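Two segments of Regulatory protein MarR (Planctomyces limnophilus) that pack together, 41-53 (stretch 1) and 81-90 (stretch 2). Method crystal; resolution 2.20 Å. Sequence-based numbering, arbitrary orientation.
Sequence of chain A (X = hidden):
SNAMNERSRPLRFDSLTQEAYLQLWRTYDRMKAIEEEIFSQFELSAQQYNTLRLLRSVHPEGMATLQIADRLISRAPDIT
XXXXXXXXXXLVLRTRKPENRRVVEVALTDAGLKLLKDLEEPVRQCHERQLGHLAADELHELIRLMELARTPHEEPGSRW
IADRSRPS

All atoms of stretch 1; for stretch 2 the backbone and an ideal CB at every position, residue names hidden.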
ATOM      1  N   GLN A  41     -26.406  -9.566   0.689  1.00 53.35           N
ATOM      2  CA  GLN A  41     -26.511 -11.025   0.545  1.00 54.81           C
ATOM      3  C   GLN A  41     -27.252 -11.672   1.675  1.00 60.14           C
ATOM      4  O   GLN A  41     -27.764 -12.765   1.483  1.00 63.77           O
ATOM      5  CB  GLN A  41     -25.142 -11.681   0.421  1.00 55.71           C
ATOM      6  CG  GLN A  41     -24.467 -11.325  -0.901  1.00 58.02           C
ATOM      7  CD  GLN A  41     -23.020 -11.770  -0.920  1.00 84.70           C
ATOM      8  OE1 GLN A  41     -22.111 -10.984  -1.222  1.00 70.15           O
ATOM      9  NE2 GLN A  41     -22.768 -13.047  -0.637  1.00 88.05           N
ATOM     10  N   PHE A  42     -27.295 -11.033   2.847  1.00 53.57           N
ATOM     11  CA  PHE A  42     -28.040 -11.535   3.984  1.00 52.55           C
ATOM     12  C   PHE A  42     -29.350 -10.740   4.200  1.00 57.60           C
ATOM     13  O   PHE A  42     -30.048 -10.948   5.204  1.00 54.89           O
ATOM     14  CB  PHE A  42     -27.171 -11.488   5.220  1.00 51.87           C
ATOM     15  CG  PHE A  42     -25.964 -12.401   5.125  1.00 54.81           C
ATOM     16  CD1 PHE A  42     -24.814 -11.991   4.465  1.00 57.48           C
ATOM     17  CD2 PHE A  42     -26.028 -13.717   5.570  1.00 57.45           C
ATOM     18  CE1 PHE A  42     -23.715 -12.819   4.381  1.00 59.18           C
ATOM     19  CE2 PHE A  42     -24.918 -14.546   5.500  1.00 59.67           C
ATOM     20  CZ  PHE A  42     -23.773 -14.100   4.904  1.00 58.51           C
ATOM     21  N   GLU A  43     -29.704  -9.891   3.214  1.00 54.99           N
ATOM     22  CA  GLU A  43     -30.825  -9.000   3.223  1.00 55.68           C
ATOM     23  C   GLU A  43     -30.775  -8.078   4.456  1.00 56.74           C
ATOM     24  O   GLU A  43     -31.764  -7.850   5.137  1.00 54.18           O
ATOM     25  CB  GLU A  43     -32.133  -9.780   3.101  1.00 59.53           C
ATOM     26  CG  GLU A  43     -32.280 -10.480   1.750  1.00 80.81           C
ATOM     27  CD  GLU A  43     -33.517 -10.111   0.949  1.00120.57           C
ATOM     28  OE1 GLU A  43     -33.373  -9.828  -0.263  1.00124.49           O
ATOM     29  OE2 GLU A  43     -34.628 -10.104   1.529  1.00118.13           O
ATOM     30  N   LEU A  44     -29.597  -7.515   4.700  1.00 54.47           N
ATOM     31  CA  LEU A  44     -29.365  -6.569   5.783  1.00 51.03           C
ATOM     32  C   LEU A  44     -28.697  -5.340   5.286  1.00 51.56           C
ATOM     33  O   LEU A  44     -28.102  -5.349   4.229  1.00 51.83           O
ATOM     34  CB  LEU A  44     -28.431  -7.152   6.859  1.00 48.77           C
ATOM     35  CG  LEU A  44     -28.876  -8.330   7.658  1.00 52.27           C
ATOM     36  CD1 LEU A  44     -27.692  -8.865   8.492  1.00 50.42           C
ATOM     37  CD2 LEU A  44     -30.046  -7.973   8.547  1.00 50.85           C
ATOM     38  N   SER A  45     -28.735  -4.309   6.109  1.00 49.76           N
ATOM     39  CA  SER A  45     -27.989  -3.068   6.002  1.00 48.72           C
ATOM     40  C   SER A  45     -26.993  -3.092   7.117  1.00 50.39           C
ATOM     41  O   SER A  45     -27.138  -3.858   8.089  1.00 46.68           O
ATOM     42  CB  SER A  45     -28.908  -1.863   6.152  1.00 53.67           C
ATOM     43  OG  SER A  45     -29.708  -2.013   7.323  1.00 57.99           O
ATOM     44  N   ALA A  46     -25.997  -2.225   7.008  1.00 49.80           N
ATOM     45  CA  ALA A  46     -24.979  -2.102   8.024  1.00 49.70           C
ATOM     46  C   ALA A  46     -25.612  -1.620   9.337  1.00 52.78           C
ATOM     47  O   ALA A  46     -25.178  -2.059  10.391  1.00 52.54           O
ATOM     48  CB  ALA A  46     -23.881  -1.139   7.569  1.00 51.34           C
ATOM     49  N   GLN A  47     -26.664  -0.767   9.269  1.00 50.98           N
ATOM     50  CA  GLN A  47     -27.325  -0.253  10.472  1.00 50.29           C
ATOM     51  C   GLN A  47     -28.060  -1.396  11.177  1.00 49.45           C
ATOM     52  O   GLN A  47     -28.096  -1.413  12.403  1.00 45.61           O
ATOM     53  CB  GLN A  47     -28.273   0.927  10.171  1.00 53.13           C
ATOM     54  CG  GLN A  47     -28.540   1.768  11.396  1.00 64.02           C
ATOM     55  CD  GLN A  47     -29.317   3.048  11.104  1.00 87.20           C
ATOM     56  OE1 GLN A  47     -30.292   3.065  10.330  1.00 82.18           O
ATOM     57  NE2 GLN A  47     -28.938   4.147  11.760  1.00 73.18           N
ATOM     58  N   GLN A  48     -28.585  -2.367  10.403  1.00 46.65           N
ATOM     59  CA  GLN A  48     -29.219  -3.570  10.984  1.00 47.49           C
ATOM     60  C   GLN A  48     -28.163  -4.468  11.621  1.00 48.17           C
ATOM     61  O   GLN A  48     -28.364  -4.928  12.723  1.00 45.84           O
ATOM     62  CB  GLN A  48     -30.024  -4.339   9.968  1.00 49.22           C
ATOM     63  CG  GLN A  48     -31.357  -3.680   9.654  1.00 50.28           C
ATOM     64  CD  GLN A  48     -32.070  -4.406   8.545  1.00 57.40           C
ATOM     65  OE1 GLN A  48     -31.502  -4.710   7.522  1.00 61.42           O
ATOM     66  NE2 GLN A  48     -33.345  -4.616   8.659  1.00 63.29           N
ATOM     67  N   TYR A  49     -26.994  -4.623  10.985  1.00 46.97           N
ATOM     68  CA  TYR A  49     -25.891  -5.395  11.569  1.00 44.35           C
ATOM     69  C   TYR A  49     -25.453  -4.737  12.888  1.00 45.91           C
ATOM     70  O   TYR A  49     -25.224  -5.434  13.884  1.00 42.27           O
ATOM     71  CB  TYR A  49     -24.730  -5.462  10.549  1.00 46.25           C
ATOM     72  CG  TYR A  49     -23.467  -6.124  11.082  1.00 45.87           C
ATOM     73  CD1 TYR A  49     -23.354  -7.499  11.140  1.00 48.20           C
ATOM     74  CD2 TYR A  49     -22.395  -5.367  11.515  1.00 46.59           C
ATOM     75  CE1 TYR A  49     -22.234  -8.114  11.694  1.00 49.37           C
ATOM     76  CE2 TYR A  49     -21.237  -5.970  12.008  1.00 48.93           C
ATOM     77  CZ  TYR A  49     -21.149  -7.355  12.061  1.00 56.69           C
ATOM     78  OH  TYR A  49     -20.056  -8.016  12.564  1.00 67.41           O
ATOM     79  N   ASN A  50     -25.331  -3.375  12.873  1.00 43.63           N
ATOM     80  CA  ASN A  50     -24.916  -2.570  14.024  1.00 42.96           C
ATOM     81  C   ASN A  50     -25.935  -2.701  15.173  1.00 43.55           C
ATOM     82  O   ASN A  50     -25.541  -2.906  16.297  1.00 42.20           O
ATOM     83  CB  ASN A  50     -24.733  -1.126  13.636  1.00 46.70           C
ATOM     84  CG  ASN A  50     -23.504  -0.877  12.812  1.00 54.33           C
ATOM     85  OD1 ASN A  50     -22.610  -1.703  12.700  1.00 50.47           O
ATOM     86  ND2 ASN A  50     -23.360   0.328  12.369  1.00 46.60           N
ATOM     87  N   THR A  51     -27.210  -2.774  14.866  1.00 42.09           N
ATOM     88  CA  THR A  51     -28.260  -3.055  15.876  1.00 40.40           C
ATOM     89  C   THR A  51     -28.101  -4.472  16.434  1.00 46.36           C
ATOM     90  O   THR A  51     -28.056  -4.678  17.649  1.00 46.71           O
ATOM     91  CB  THR A  51     -29.632  -2.860  15.242  1.00 49.79           C
ATOM     92  OG1 THR A  51     -29.726  -1.525  14.726  1.00 43.32           O
ATOM     93  CG2 THR A  51     -30.743  -3.105  16.201  1.00 47.35           C
ATOM     94  N   LEU A  52     -27.965  -5.465  15.562  1.00 43.45           N
ATOM     95  CA  LEU A  52     -27.804  -6.808  16.068  1.00 41.89           C
ATOM     96  C   LEU A  52     -26.557  -6.928  16.945  1.00 45.53           C
ATOM     97  O   LEU A  52     -26.651  -7.538  17.985  1.00 45.51           O
ATOM     98  CB  LEU A  52     -27.745  -7.818  14.915  1.00 41.25           C
ATOM     99  CG  LEU A  52     -29.032  -7.974  14.046  1.00 44.54           C
ATOM    100  CD1 LEU A  52     -28.772  -8.825  12.792  1.00 45.35           C
ATOM    101  CD2 LEU A  52     -30.183  -8.665  14.822  1.00 38.83           C
ATOM    102  N   ARG A  53     -25.417  -6.327  16.567  1.00 47.37           N
ATOM    103  CA  ARG A  53     -24.173  -6.384  17.369  1.00 50.16           C
ATOM    104  C   ARG A  53     -24.347  -5.713  18.717  1.00 56.25           C
ATOM    105  O   ARG A  53     -23.785  -6.152  19.714  1.00 57.94           O
ATOM    106  CB  ARG A  53     -23.016  -5.689  16.631  1.00 49.40           C
ATOM    107  CG  ARG A  53     -22.334  -6.507  15.545  1.00 63.58           C
ATOM    108  CD  ARG A  53     -21.154  -7.272  16.093  1.00 82.46           C
ATOM    109  NE  ARG A  53     -20.163  -6.432  16.785  1.00100.99           N
ATOM    110  CZ  ARG A  53     -19.209  -5.697  16.207  1.00119.66           C
ATOM    111  NH1 ARG A  53     -19.088  -5.666  14.888  1.00108.98           N
ATOM    112  NH2 ARG A  53     -18.372  -4.985  16.950  1.00110.45           N
ATOM    113  N   UNK A  81     -38.705   0.931  11.799  1.00 69.75           N
ATOM    114  CA  UNK A  81     -38.947   0.154  10.570  1.00 71.20           C
ATOM    115  C   UNK A  81     -37.831  -0.902  10.409  1.00 70.73           C
ATOM    116  O   UNK A  81     -38.073  -2.075  10.123  1.00 68.45           O
ATOM    117  CB  UNK A  81     -39.003   1.073   9.348  1.00 71.20           C
ATOM    118  N   UNK A  82     -36.607  -0.441  10.610  1.00 66.15           N
ATOM    119  CA  UNK A  82     -35.379  -1.234  10.623  1.00 64.81           C
ATOM    120  C   UNK A  82     -35.560  -2.464  11.562  1.00 63.31           C
ATOM    121  O   UNK A  82     -35.339  -3.585  11.138  1.00 60.01           O
ATOM    122  CB  UNK A  82     -34.196  -0.373  11.072  1.00 64.81           C
ATOM    123  N   UNK A  83     -36.026  -2.235  12.795  1.00 58.21           N
ATOM    124  CA  UNK A  83     -36.215  -3.280  13.787  1.00 55.83           C
ATOM    125  C   UNK A  83     -37.408  -4.158  13.384  1.00 58.93           C
ATOM    126  O   UNK A  83     -37.341  -5.354  13.632  1.00 58.10           O
ATOM    127  CB  UNK A  83     -36.427  -2.675  15.176  1.00 55.83           C
ATOM    128  N   UNK A  84     -38.488  -3.576  12.790  1.00 54.08           N
ATOM    129  CA  UNK A  84     -39.657  -4.309  12.290  1.00 53.86           C
ATOM    130  C   UNK A  84     -39.199  -5.424  11.363  1.00 57.93           C
ATOM    131  O   UNK A  84     -39.704  -6.526  11.455  1.00 57.34           O
ATOM    132  CB  UNK A  84     -40.624  -3.372  11.564  1.00 53.86           C
ATOM    133  N   UNK A  85     -38.281  -5.111  10.426  1.00 53.70           N
ATOM    134  CA  UNK A  85     -37.740  -6.104   9.493  1.00 55.12           C
ATOM    135  C   UNK A  85     -37.024  -7.197  10.254  1.00 56.56           C
ATOM    136  O   UNK A  85     -37.239  -8.377   9.971  1.00 57.82           O
ATOM    137  CB  UNK A  85     -36.790  -5.451   8.487  1.00 55.12           C
ATOM    138  N   UNK A  86     -36.193  -6.812  11.242  1.00 48.70           N
ATOM    139  CA  UNK A  86     -35.489  -7.796  12.088  1.00 46.07           C
ATOM    140  C   UNK A  86     -36.468  -8.653  12.907  1.00 49.07           C
ATOM    141  O   UNK A  86     -36.245  -9.850  13.039  1.00 50.26           O
ATOM    142  CB  UNK A  86     -34.521  -7.079  13.031  1.00 46.07           C
ATOM    143  N   UNK A  87     -37.515  -8.066  13.439  1.00 47.33           N
ATOM    144  CA  UNK A  87     -38.623  -8.806  14.154  1.00 46.03           C
ATOM    145  C   UNK A  87     -39.347  -9.741  13.213  1.00 53.65           C
ATOM    146  O   UNK A  87     -39.577 -10.901  13.572  1.00 55.26           O
ATOM    147  CB  UNK A  87     -39.634  -7.833  14.764  1.00 46.03           C
ATOM    148  N   UNK A  88     -39.641  -9.304  11.968  1.00 49.66           N
ATOM    149  CA  UNK A  88     -40.364 -10.199  11.061  1.00 50.26           C
ATOM    150  C   UNK A  88     -39.536 -11.402  10.711  1.00 53.91           C
ATOM    151  O   UNK A  88     -40.085 -12.461  10.496  1.00 52.39           O
ATOM    152  CB  UNK A  88     -40.773  -9.464   9.783  1.00 50.26           C
ATOM    153  N   UNK A  89     -38.203 -11.230  10.643  1.00 53.17           N
ATOM    154  CA  UNK A  89     -37.284 -12.318  10.358  1.00 52.54           C
ATOM    155  C   UNK A  89     -37.008 -13.221  11.603  1.00 53.88           C
ATOM    156  O   UNK A  89     -36.234 -14.174  11.491  1.00 53.78           O
ATOM    157  CB  UNK A  89     -35.971 -11.735   9.831  1.00 52.54           C
ATOM    158  N   UNK A  90     -37.610 -12.937  12.759  1.00 48.62           N
ATOM    159  CA  UNK A  90     -37.385 -13.730  13.973  1.00 45.32           C
ATOM    160  C   UNK A  90     -35.983 -13.494  14.526  1.00 46.91           C
ATOM    161  O   UNK A  90     -35.445 -14.319  15.236  1.00 45.24           O
ATOM    162  CB  UNK A  90     -37.592 -15.219  13.686  1.00 45.32           C
TER

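Helix 81-88 crosses helix 46-53 at 70°, with the axes 10.3 Å apart at closest approach, so only some positions of stretch 2 meet stretch 1. At position 81 the ideal CB has nothing of stretch 1 within 5.5 Å, and almost any helix-compatible residue would fit; it is Arg-81, which is poorly ordered.

Position 82 lies where the two backbones come nearest, the CA of residue 82 being 6.6 Å from Gln-48 CA. The CA-to-CB bond points toward stretch 1, and the ideal CB is 4.6 Å from Gln-48 CG. The aliphatic part of Gln-48, with Gln-47 and Thr-51 nearby, offers a surface for a medium-sized apolar side chain such as leucine, isoleucine or methionine. The residue is Leu-82, whose CG packs 3.7 Å from Gln-48 CG and whose CD2 lies 3.6 Å from Thr-51 OG1. Its carbonyl O also accepts a weak hydrogen bond from Gln-48 NE2 (3.3 Å), a backbone contact that does not depend on the side chain.

Position 83 points away, leaving the choice broad as far as stretch 1 is concerned. Ile-83 nevertheless brings CG1 to 4.4 Å from Thr-51 CG2. Position 84 also points away, and a polar residue is acceptable; it is Asp-84, bonded elsewhere in the structure.

At position 85 the CB points toward stretch 1, with the ideal CB 3.5 Å from Gln-48 NE2. A long, flexible side chain could run past this amide, though alanine or a polar residue would also suit. Arg-85 turns at chi3 (-87°, m), and Gln-48 NE2 lies over one face of its guanidinium.

Position 86 again points toward stretch 1. Its ideal CB is 5.0 Å from Leu-52 CD2, and Leu-44 also turns its CD2 methyl toward this space, so leucine or methionine is favoured. Leu-86 spans the gap: CD1 lies 3.9 Å from Leu-52 CD2, and CD2 lies 3.9 Å from Leu-44 CD2.

Positions 87 and 88 are out of reach of stretch 1, which sets no preference; they are Asp-87 and Asp-88.

Position 89 points toward stretch 1 but has nothing within 5.5 Å of its ideal CB. Beyond lie the carbonyls of Phe-42 and Glu-43, acceptors that a long donor, lysine or arginine, could reach. Arg-89 bonds both through the edge of its guanidinium: NH2 to Phe-42 O (2.8 Å) and NH1 to Glu-43 O (3.0 Å).

Position 90 has phi/psi of 71/20°, and positive phi favours glycine. Gly-90 closes the helix in a Schellman motif.

Stretch 2, residues 81-90: RLIDRLDDRG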
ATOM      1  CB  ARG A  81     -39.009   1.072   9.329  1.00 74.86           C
ATOM      2  CG  ARG A  81     -40.385   1.689   9.093  1.00 96.55           C
ATOM      3  CD  ARG A  81     -40.337   2.959   8.231  1.00122.71           C
ATOM      4  NE  ARG A  81     -40.112   2.691   6.803  1.00138.24           N
ATOM      5  CZ  ARG A  81     -41.051   2.352   5.916  1.00156.16           C
ATOM      6  NH1 ARG A  81     -42.319   2.204   6.295  1.00139.92           N
ATOM      7  NH2 ARG A  81     -40.725   2.147   4.643  1.00147.79           N
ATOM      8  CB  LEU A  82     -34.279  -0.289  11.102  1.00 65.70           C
ATOM      9  CG  LEU A  82     -32.899  -0.766  11.370  1.00 69.06           C
ATOM     10  CD1 LEU A  82     -31.929   0.413  11.307  1.00 70.85           C
ATOM     11  CD2 LEU A  82     -32.761  -1.388  12.755  1.00 68.10           C
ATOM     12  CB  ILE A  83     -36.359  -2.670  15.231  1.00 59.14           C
ATOM     13  CG1 ILE A  83     -34.982  -2.213  15.736  1.00 58.89           C
ATOM     14  CG2 ILE A  83     -36.946  -3.677  16.283  1.00 58.85           C
ATOM     15  CD1 ILE A  83     -35.047  -1.353  16.939  1.00 66.55           C
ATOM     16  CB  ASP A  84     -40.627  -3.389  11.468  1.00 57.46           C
ATOM     17  CG  ASP A  84     -41.512  -2.377  12.178  1.00 70.80           C
ATOM     18  OD1 ASP A  84     -41.546  -2.386  13.440  1.00 67.44           O
ATOM     19  OD2 ASP A  84     -42.221  -1.589  11.460  1.00 78.87           O
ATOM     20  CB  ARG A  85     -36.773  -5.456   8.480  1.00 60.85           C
ATOM     21  CG  ARG A  85     -37.496  -4.617   7.424  1.00 79.28           C
ATOM     22  CD  ARG A  85     -36.521  -4.027   6.417  1.00 97.84           C
ATOM     23  NE  ARG A  85     -35.963  -2.749   6.863  1.00106.05           N
ATOM     24  CZ  ARG A  85     -34.916  -2.136   6.309  1.00115.91           C
ATOM     25  NH1 ARG A  85     -34.280  -2.686   5.273  1.00107.16           N
ATOM     26  NH2 ARG A  85     -34.485  -0.978   6.797  1.00 86.37           N
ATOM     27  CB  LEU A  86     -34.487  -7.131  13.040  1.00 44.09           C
ATOM     28  CG  LEU A  86     -33.374  -6.347  12.379  1.00 47.30           C
ATOM     29  CD1 LEU A  86     -32.479  -5.777  13.448  1.00 45.70           C
ATOM     30  CD2 LEU A  86     -32.626  -7.248  11.358  1.00 45.86           C
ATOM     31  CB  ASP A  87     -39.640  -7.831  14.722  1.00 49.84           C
ATOM     32  CG  ASP A  87     -40.435  -8.373  15.905  1.00 60.14           C
ATOM     33  OD1 ASP A  87     -40.784  -9.548  15.891  1.00 57.94           O
ATOM     34  OD2 ASP A  87     -40.721  -7.603  16.833  1.00 70.01           O
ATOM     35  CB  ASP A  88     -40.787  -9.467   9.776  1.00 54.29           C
ATOM     36  CG  ASP A  88     -41.816  -8.384  10.020  1.00 69.20           C
ATOM     37  OD1 ASP A  88     -42.592  -8.499  11.019  1.00 69.29           O
ATOM     38  OD2 ASP A  88     -41.845  -7.413   9.235  1.00 82.31           O
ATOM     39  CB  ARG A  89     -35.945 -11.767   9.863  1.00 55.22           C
ATOM     40  CG  ARG A  89     -36.001 -10.817   8.650  1.00 74.90           C
ATOM     41  CD  ARG A  89     -35.508 -11.411   7.355  1.00 78.29           C
ATOM     42  NE  ARG A  89     -34.138 -11.949   7.390  1.00 64.37           N
ATOM     43  CZ  ARG A  89     -33.020 -11.315   7.036  1.00 73.80           C
ATOM     44  NH1 ARG A  89     -33.054 -10.035   6.658  1.00 62.20           N
ATOM     45  NH2 ARG A  89     -31.855 -11.952   7.064  1.00 60.95           N
TER
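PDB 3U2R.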